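Local coordinates for abietadiene synthase, chloroplastic (Abies grandis, PDB 3S9V), which belongs to the terpene synthases, largely helical enzymes that pair a terpene synthase N-terminal domain with a metal-binding domain, at residues Tyr171-Pro174 / Phe175-Gln178. Residues are numbered along the deposited sequence; the frame is centred on the assembly and turned at random.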
loop_
_atom_site.group_PDB
_atom_site.type_symbol
_atom_site.label_atom_id
_atom_site.label_comp_id
_atom_site.label_asym_id
_atom_site.label_seq_id
_atom_site.Cartn_x
_atom_site.Cartn_y
_atom_site.Cartn_z
ATOM N N TYR A 171 26.431 36.909 11.814
ATOM C CA TYR A 171 26.118 36.338 13.121
ATOM C C TYR A 171 25.051 37.099 13.892
ATOM O O TYR A 171 24.284 36.501 14.647
ATOM C CB TYR A 171 27.379 36.257 13.984
ATOM C CG TYR A 171 28.477 35.420 13.377
ATOM C CD1 TYR A 171 28.288 34.062 13.123
ATOM C CD2 TYR A 171 29.700 35.988 13.034
ATOM C CE1 TYR A 171 29.286 33.297 12.540
ATOM C CE2 TYR A 171 30.706 35.230 12.452
ATOM C CZ TYR A 171 30.493 33.886 12.205
ATOM O OH TYR A 171 31.482 33.144 11.598
ATOM N N ASP A 172 24.999 38.415 13.713
ATOM C CA ASP A 172 24.024 39.224 14.434
ATOM C C ASP A 172 22.601 39.146 13.912
ATOM O O ASP A 172 21.689 39.691 14.530
ATOM C CB ASP A 172 24.474 40.680 14.476
ATOM C CG ASP A 172 25.745 40.862 15.270
ATOM O OD1 ASP A 172 25.805 40.322 16.395
ATOM O OD2 ASP A 172 26.678 41.538 14.780
ATOM N N LEU A 173 22.402 38.490 12.775
ATOM C CA LEU A 173 21.053 38.356 12.245
ATOM C C LEU A 173 20.232 37.593 13.275
ATOM O O LEU A 173 20.690 36.588 13.820
ATOM C CB LEU A 173 21.050 37.579 10.928
ATOM C CG LEU A 173 21.416 38.339 9.657
ATOM C CD1 LEU A 173 21.314 37.398 8.466
ATOM C CD2 LEU A 173 20.477 39.523 9.484
ATOM N N PRO A 174 19.009 38.062 13.561
ATOM C CA PRO A 174 18.170 37.370 14.545
ATOM C C PRO A 174 18.164 35.861 14.327
ATOM O O PRO A 174 18.472 35.100 15.242
ATOM C CB PRO A 174 16.804 38.010 14.332
ATOM C CG PRO A 174 17.171 39.418 14.027
ATOM C CD PRO A 174 18.318 39.253 13.037
ATOM N N PHE A 175 17.840 35.432 13.109
ATOM C CA PHE A 175 17.797 34.006 12.795
ATOM C C PHE A 175 19.030 33.227 13.262
ATOM O O PHE A 175 18.906 32.202 13.930
ATOM C CB PHE A 175 17.631 33.787 11.292
ATOM C CG PHE A 175 17.669 32.335 10.891
ATOM C CD1 PHE A 175 16.603 31.487 11.189
ATOM C CD2 PHE A 175 18.786 31.803 10.251
ATOM C CE1 PHE A 175 16.652 30.134 10.858
ATOM C CE2 PHE A 175 18.845 30.451 9.917
ATOM C CZ PHE A 175 17.774 29.615 10.222
ATOM N N LEU A 176 20.213 33.711 12.904
ATOM C CA LEU A 176 21.446 33.029 13.268
ATOM C C LEU A 176 21.799 33.154 14.739
ATOM O O LEU A 176 22.271 32.192 15.354
ATOM C CB LEU A 176 22.593 33.542 12.402
ATOM C CG LEU A 176 22.356 33.221 10.924
ATOM C CD1 LEU A 176 23.461 33.807 10.061
ATOM C CD2 LEU A 176 22.276 31.709 10.755
ATOM N N LYS A 177 21.564 34.329 15.312
ATOM C CA LYS A 177 21.873 34.530 16.721
ATOM C C LYS A 177 20.937 33.704 17.598
ATOM O O LYS A 177 21.359 33.113 18.585
ATOM C CB LYS A 177 21.752 36.008 17.105
ATOM C CG LYS A 177 22.149 36.266 18.549
ATOM C CD LYS A 177 21.735 37.644 19.046
ATOM C CE LYS A 177 22.016 37.772 20.541
ATOM N NZ LYS A 177 21.501 39.045 21.113
ATOM N N GLN A 178 19.665 33.659 17.227
ATOM C CA GLN A 178 18.674 32.916 17.997
ATOM C C GLN A 178 18.706 31.399 17.829
ATOM O O GLN A 178 18.287 30.671 18.730
ATOM C CB GLN A 178 17.273 33.433 17.672
ATOM C CG GLN A 178 16.931 34.755 18.343
ATOM C CD GLN A 178 15.833 35.500 17.615
ATOM O OE1 GLN A 178 14.868 34.896 17.144
ATOM N NE2 GLN A 178 15.971 36.820 17.523
#
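Leu173 O accepts the N-H of Lys177 at the N-terminus of helix 174-187, where the loop after helix 151-164 runs into the helix at the chain's surface; Leu173 is the N-cap residue. Two backbone bonds give the evidence: Lys177 N donates to Leu173 O at 2.8 Å with a nearly straight N-H...O angle of 172°, and Gln178 N donates to Pro174 O at 2.7 Å. Pro174 is the first helical residue, where the backbone N lacks an acceptor within the helix, so a proline, with no N-H, fits there.

Side chains fan out from this turn. Gln178 runs extended alongside Pro174: with CG anti to its own carbonyl carbon (chi1 -77°), the chain passes Pro174 O, and the amide NE2 lies 3.5 Å from Pro174 CB, a van der Waals contact rather than a polar one. Lys177 takes the other course. Its CB sits 3.5 Å from Leu173 O and 3.6 Å from Tyr171 O, but the chain then extends outward; NZ remains 6.5 Å from Asp172 OD1, too far for a salt bridge, although the opposite charges may attract weakly.

Leu176 is the buried member, packing on Phe155 and Leu159 of helix 151-164 and on Phe132 and Ala136 of helix 122-136. Leu173 also touches Ala136, so both leucines meet helix 122-136 at the same residue. The bond to CB of Tyr171 points away from the turn, and its side chain lies against Ala162 and Lys163 while OH bonds to Leu167 O. The Phe175 ring, its CG anti to the backbone N (chi1 176°), ends away from the turn, touching Met139 and Arg147. Between the leucines the touch is loose, one methyl meeting another, Leu173 CD1 to Leu176 CD1 at 4.5 Å.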